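Local coordinates for B12-binding domain-containing protein (Kitasatospora setae, PDB 6WTE) that binds cobalamin and a [4Fe-4S] cluster and is a radical S-adenosylmethionine methyltransferase (TsrM) thought to transfer methyl groups by a non-radical route, at residues G245-L249 against A250-D254; P517-E520 against G521-E524. All coordinates share one frame; numbering follows the deposited sequence.

Overall arrangement
Both contacts are local, each made within one continuous run of chain, and they share no elements. Interaction 1 (245-254) is partly buried and lies in the radical SAM core, where strand 245-246 leads into helix 249-261. Interaction 2 (517-524) is a surface turn in the loop between strand 514-515 and helix 533-540. Their centres are about 42 Å apart, on opposite sides of the chain's centre. The chemistry differs with the place. Interaction 1 combines the first hydrogen bonds of a helix with a buried arginine packed on a valine. Interaction 2 has one backbone turn bond, a weak bond to a methionine sulfur and exposed glutamates.

Interaction 1 of 2, residues G245-L249 against A250-D254; sequences GQREL and ASVVD
The carbonyl oxygen of Glu-248 is gripped by two backbone N-H groups. Val-252 N lies 3.1 Å from Glu-248 O in a nearly straight bond. Ser-251 N is 3.0 Å from Glu-248 O, but its N-H...O angle of 121° makes that bond weak. Val-253 N repeats the good geometry one residue on, 3.1 Å from Leu-249 O. Glu-248 is the N-cap of helix 249-261, so these bonds open the helix just after strand 245-246. That strand pairs antiparallel with strand 224-225 in the radical SAM core, and the segment turns from one element into the other with hardly a loop between. The side chain of Glu-248 bends at chi2 (-74°), which carries its carboxylate away from the helix; only Glu-248 CB stays close to Ser-251, 3.7 Å from Ser-251 OG. That hydroxyl is bonded to Leu-194 O.

Arg-247 leans over the first turn. Arg-247 CB touches Val-252 CG2 at 3.5 Å, and the same methyl sits over one face of the guanidinium, 3.8 Å above the plane and offset toward the rim. The first torsion of Val-252 (-178°) sets CG1 anti to the backbone N and leaves CG2 on the side of Arg-247. The guanidinium is buried but well partnered: NH1 bonds Leu-222 O, NH2 bonds Ser-195 O and forms a salt bridge with Glu-255, and Tyr-197 adds a cation-pi contact. A leucine in place of Arg-247 would probably leave Glu-255 without its charged mate and Leu-222 O and Ser-195 O without their donors. The Arg-247 side chain is about 8 Å from the bound cobalamin.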
ATOM      1  N   GLY A 245       6.413   9.795  11.871  1.00 14.19           N
ATOM      2  CA  GLY A 245       5.728   9.714  13.146  1.00 11.85           C
ATOM      3  C   GLY A 245       6.094   8.387  13.776  1.00 12.28           C
ATOM      4  O   GLY A 245       5.499   7.360  13.446  1.00 13.84           O
ATOM      5  N   GLN A 246       7.105   8.391  14.644  1.00 12.39           N
ATOM      6  CA  GLN A 246       7.643   7.161  15.211  1.00 13.56           C
ATOM      7  C   GLN A 246       6.791   6.709  16.387  1.00 14.02           C
ATOM      8  O   GLN A 246       6.487   7.501  17.282  1.00 15.26           O
ATOM      9  CB  GLN A 246       9.084   7.374  15.676  1.00 13.33           C
ATOM     10  CG  GLN A 246      10.059   7.777  14.586  1.00 17.71           C
ATOM     11  CD  GLN A 246      11.453   8.036  15.127  1.00 18.74           C
ATOM     12  OE1 GLN A 246      11.652   8.136  16.338  1.00 22.90           O
ATOM     13  NE2 GLN A 246      12.425   8.149  14.231  1.00 23.16           N
ATOM     14  N   ARG A 247       6.432   5.430  16.400  1.00 13.35           N
ATOM     15  CA  ARG A 247       5.714   4.884  17.539  1.00 11.27           C
ATOM     16  C   ARG A 247       6.676   4.594  18.682  1.00 12.26           C
ATOM     17  O   ARG A 247       7.859   4.295  18.471  1.00 11.57           O
ATOM     18  CB  ARG A 247       4.974   3.603  17.163  1.00 13.47           C
ATOM     19  CG  ARG A 247       3.928   3.755  16.080  1.00 13.71           C
ATOM     20  CD  ARG A 247       3.249   2.420  15.837  1.00 10.48           C
ATOM     21  NE  ARG A 247       2.550   1.954  17.037  1.00 13.76           N
ATOM     22  CZ  ARG A 247       2.122   0.709  17.225  1.00 14.91           C
ATOM     23  NH1 ARG A 247       2.314  -0.212  16.289  1.00 13.58           N
ATOM     24  NH2 ARG A 247       1.497   0.386  18.351  1.00 12.36           N
ATOM     25  N   GLU A 248       6.151   4.676  19.902  1.00 12.65           N
ATOM     26  CA  GLU A 248       6.915   4.280  21.080  1.00 15.33           C
ATOM     27  C   GLU A 248       7.415   2.852  20.927  1.00 12.18           C
ATOM     28  O   GLU A 248       6.645   1.943  20.608  1.00 14.14           O
ATOM     29  CB  GLU A 248       6.044   4.396  22.336  1.00 13.69           C
ATOM     30  CG  GLU A 248       5.643   5.811  22.744  1.00 19.63           C
ATOM     31  CD  GLU A 248       6.778   6.620  23.363  1.00 19.92           C
ATOM     32  OE1 GLU A 248       7.916   6.590  22.850  1.00 17.58           O
ATOM     33  OE2 GLU A 248       6.523   7.296  24.383  1.00 24.00           O
ATOM     34  N   LEU A 249       8.715   2.660  21.155  1.00 14.52           N
ATOM     35  CA  LEU A 249       9.319   1.349  20.940  1.00 12.39           C
ATOM     36  C   LEU A 249       8.628   0.284  21.781  1.00 13.45           C
ATOM     37  O   LEU A 249       8.317  -0.804  21.284  1.00 13.61           O
ATOM     38  CB  LEU A 249      10.809   1.410  21.271  1.00 15.42           C
ATOM     39  CG  LEU A 249      11.628   2.368  20.404  1.00 15.97           C
ATOM     40  CD1 LEU A 249      12.990   2.607  21.041  1.00 20.09           C
ATOM     41  CD2 LEU A 249      11.780   1.821  19.000  1.00 16.15           C
ATOM     42  N   ALA A 250       8.352   0.592  23.048  1.00 13.88           N
ATOM     43  CA  ALA A 250       7.715  -0.392  23.917  1.00 14.89           C
ATOM     44  C   ALA A 250       6.324  -0.765  23.422  1.00 15.53           C
ATOM     45  O   ALA A 250       5.908  -1.921  23.563  1.00 15.17           O
ATOM     46  CB  ALA A 250       7.641   0.140  25.346  1.00 18.41           C
ATOM     47  N   SER A 251       5.594   0.193  22.839  1.00 13.04           N
ATOM     48  CA  SER A 251       4.254  -0.104  22.341  1.00 13.00           C
ATOM     49  C   SER A 251       4.306  -1.006  21.117  1.00 13.82           C
ATOM     50  O   SER A 251       3.503  -1.940  20.995  1.00 12.85           O
ATOM     51  CB  SER A 251       3.507   1.193  22.015  1.00 14.77           C
ATOM     52  OG  SER A 251       3.343   1.989  23.180  1.00 17.76           O
ATOM     53  N   VAL A 252       5.236  -0.737  20.195  1.00 12.10           N
ATOM     54  CA  VAL A 252       5.389  -1.595  19.019  1.00 11.50           C
ATOM     55  C   VAL A 252       5.695  -3.027  19.443  1.00 11.71           C
ATOM     56  O   VAL A 252       5.063  -3.980  18.973  1.00 11.61           O
ATOM     57  CB  VAL A 252       6.487  -1.051  18.087  1.00 11.70           C
ATOM     58  CG1 VAL A 252       6.593  -1.917  16.852  1.00 11.41           C
ATOM     59  CG2 VAL A 252       6.190   0.382  17.690  1.00 11.80           C
ATOM     60  N   VAL A 253       6.678  -3.204  20.329  1.00 13.28           N
ATOM     61  CA  VAL A 253       7.062  -4.562  20.699  1.00 12.28           C
ATOM     62  C   VAL A 253       5.957  -5.237  21.512  1.00 13.40           C
ATOM     63  O   VAL A 253       5.732  -6.445  21.373  1.00 14.63           O
ATOM     64  CB  VAL A 253       8.413  -4.570  21.440  1.00 12.86           C
ATOM     65  CG1 VAL A 253       8.846  -6.001  21.706  1.00 14.20           C
ATOM     66  CG2 VAL A 253       9.478  -3.843  20.607  1.00 12.40           C
ATOM     67  N   ASP A 254       5.251  -4.481  22.366  1.00 13.40           N
ATOM     68  CA  ASP A 254       4.077  -5.032  23.051  1.00 14.32           C
ATOM     69  C   ASP A 254       3.076  -5.606  22.053  1.00 13.15           C
ATOM     70  O   ASP A 254       2.528  -6.699  22.259  1.00 14.66           O
ATOM     71  CB  ASP A 254       3.374  -3.955  23.889  1.00 14.29           C
ATOM     72  CG  ASP A 254       4.019  -3.724  25.245  1.00 17.29           C
ATOM     73  OD1 ASP A 254       5.016  -4.395  25.588  1.00 16.73           O
ATOM     74  OD2 ASP A 254       3.493  -2.863  25.985  1.00 21.25           O
TER

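Interaction 2 of 2, residues P517-E520 against G521-E524. With EDO (1,2-ethanediol), chain O.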
ATOM      1  N   PRO A 517       5.746 -10.113 -14.631  1.00 15.00           N
ATOM      2  CA  PRO A 517       4.348  -9.813 -14.936  1.00 18.79           C
ATOM      3  C   PRO A 517       3.838 -10.769 -15.998  1.00 18.63           C
ATOM      4  O   PRO A 517       4.584 -11.229 -16.865  1.00 20.67           O
ATOM      5  CB  PRO A 517       4.395  -8.373 -15.455  1.00 16.92           C
ATOM      6  CG  PRO A 517       5.775  -8.200 -15.963  1.00 21.07           C
ATOM      7  CD  PRO A 517       6.657  -9.054 -15.101  1.00 16.03           C
ATOM      8  N   THR A 518       2.551 -11.084 -15.910  1.00 18.55           N
ATOM      9  CA  THR A 518       1.920 -11.961 -16.883  1.00 18.93           C
ATOM     10  C   THR A 518       0.570 -11.385 -17.269  1.00 19.80           C
ATOM     11  O   THR A 518      -0.045 -10.636 -16.512  1.00 18.86           O
ATOM     12  CB  THR A 518       1.711 -13.378 -16.334  1.00 24.30           C
ATOM     13  OG1 THR A 518       0.996 -13.301 -15.094  1.00 19.68           O
ATOM     14  CG2 THR A 518       3.037 -14.072 -16.108  1.00 22.52           C
ATOM     15  N   VAL A 519       0.122 -11.758 -18.465  1.00 21.43           N
ATOM     16  CA  VAL A 519      -1.237 -11.499 -18.925  1.00 23.53           C
ATOM     17  C   VAL A 519      -1.822 -12.849 -19.319  1.00 22.50           C
ATOM     18  O   VAL A 519      -1.124 -13.870 -19.268  1.00 17.41           O
ATOM     19  CB  VAL A 519      -1.272 -10.498 -20.095  1.00 24.85           C
ATOM     20  CG1 VAL A 519      -0.762  -9.142 -19.638  1.00 20.63           C
ATOM     21  CG2 VAL A 519      -0.447 -11.012 -21.264  1.00 23.88           C
ATOM     22  N   GLU A 520      -3.097 -12.866 -19.707  1.00 20.21           N
ATOM     23  CA  GLU A 520      -3.764 -14.106 -20.095  1.00 20.42           C
ATOM     24  C   GLU A 520      -2.979 -14.846 -21.172  1.00 21.17           C
ATOM     25  O   GLU A 520      -2.543 -14.254 -22.162  1.00 22.33           O
ATOM     26  CB  GLU A 520      -5.181 -13.810 -20.597  1.00 21.73           C
ATOM     27  CG  GLU A 520      -6.175 -13.424 -19.505  1.00 23.94           C
ATOM     28  CD  GLU A 520      -5.964 -12.015 -18.967  1.00 33.90           C
ATOM     29  OE1 GLU A 520      -5.130 -11.264 -19.524  1.00 32.44           O
ATOM     30  OE2 GLU A 520      -6.639 -11.659 -17.977  1.00 36.23           O
ATOM     31  N   GLY A 521      -2.815 -16.153 -20.976  1.00 17.54           N
ATOM     32  CA  GLY A 521      -2.092 -17.002 -21.889  1.00 17.84           C
ATOM     33  C   GLY A 521      -0.663 -17.290 -21.483  1.00 19.19           C
ATOM     34  O   GLY A 521      -0.068 -18.238 -22.003  1.00 18.02           O
ATOM     35  N   MET A 522      -0.106 -16.512 -20.562  1.00 16.85           N
ATOM     36  CA  MET A 522       1.293 -16.648 -20.193  1.00 20.95           C
ATOM     37  C   MET A 522       1.456 -17.651 -19.056  1.00 20.16           C
ATOM     38  O   MET A 522       0.507 -17.985 -18.344  1.00 17.86           O
ATOM     39  CB  MET A 522       1.874 -15.293 -19.797  1.00 22.30           C
ATOM     40  CG  MET A 522       1.690 -14.227 -20.869  1.00 26.37           C
ATOM     41  SD  MET A 522       2.710 -12.774 -20.571  1.00 22.59           S
ATOM     42  CE  MET A 522       4.330 -13.507 -20.687  1.00 30.60           C
ATOM     43  N   SER A 523       2.687 -18.132 -18.896  1.00 21.00           N
ATOM     44  CA  SER A 523       2.971 -19.150 -17.895  1.00 22.59           C
ATOM     45  C   SER A 523       2.626 -18.645 -16.498  1.00 21.32           C
ATOM     46  O   SER A 523       3.059 -17.564 -16.093  1.00 21.74           O
ATOM     47  CB  SER A 523       4.443 -19.551 -17.964  1.00 22.92           C
ATOM     48  OG  SER A 523       4.728 -20.611 -17.071  1.00 31.18           O
ATOM     49  N   GLU A 524       1.823 -19.429 -15.775  1.00 20.02           N
ATOM     50  CA  GLU A 524       1.490 -19.162 -14.372  1.00 20.15           C
ATOM     51  C   GLU A 524       0.704 -17.866 -14.196  1.00 21.83           C
ATOM     52  O   GLU A 524       0.730 -17.255 -13.125  1.00 20.66           O
ATOM     53  CB  GLU A 524       2.743 -19.141 -13.494  1.00 24.06           C
ATOM     54  CG  GLU A 524       3.588 -20.407 -13.582  1.00 20.39           C
ATOM     55  CD  GLU A 524       4.752 -20.403 -12.609  1.00 25.35           C
ATOM     56  OE1 GLU A 524       4.665 -21.095 -11.570  1.00 24.27           O
ATOM     57  OE2 GLU A 524       5.748 -19.701 -12.873  1.00 19.59           O
TER
HETATM   58  C1  EDO O 813       1.127 -19.756  -9.110  1.00 31.81           C
HETATM   59  O1  EDO O 813       1.272 -18.447  -8.541  1.00 32.04           O
HETATM   60  C2  EDO O 813       2.498 -20.284  -9.504  1.00 26.65           C
HETATM   61  O2  EDO O 813       2.408 -21.657  -9.915  1.00 32.50           O
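A type II beta turn runs from Val-519 to Met-522, in the loop between strand 514-515 and helix 533-540. Met-522 N closes it with a hydrogen bond of 3.1 Å to Val-519 O, its donor tilted 21° from the carbonyl plane. Gly-521 takes the third position with a positive phi of 99°. A side chain there would be jammed against Glu-520 O.

The side chain of Met-522 folds back over the first arm of the turn. Its CG lies anti to its own carbonyl carbon (chi1 -55°), and the chain runs on to bring SD beside the backbone of Val-519. Val-519 N gives Met-522 SD a weak hydrogen bond of 3.5 Å. Val-519 CG2 rests against Met-522 SD at 3.7 Å. Met-522 CB also meets Thr-518 CB at 4.0 Å, and the methyl CG2 of Thr-518 reaches the backbone of the other arm, 3.5 Å from Ser-523 O. Beyond the turn, helix 491-503 covers Met-522 with Val-499 and Trp-503, while Glu-520 and Gly-521 are exposed at the bend.

At the far end Glu-524 OE1 forms a salt bridge with Arg-554. A 1,2-ethanediol, probably from the crystallisation liquor, lies beside it and gives a hydrogen bond of 2.9 Å from its O2 to Glu-524 OE1.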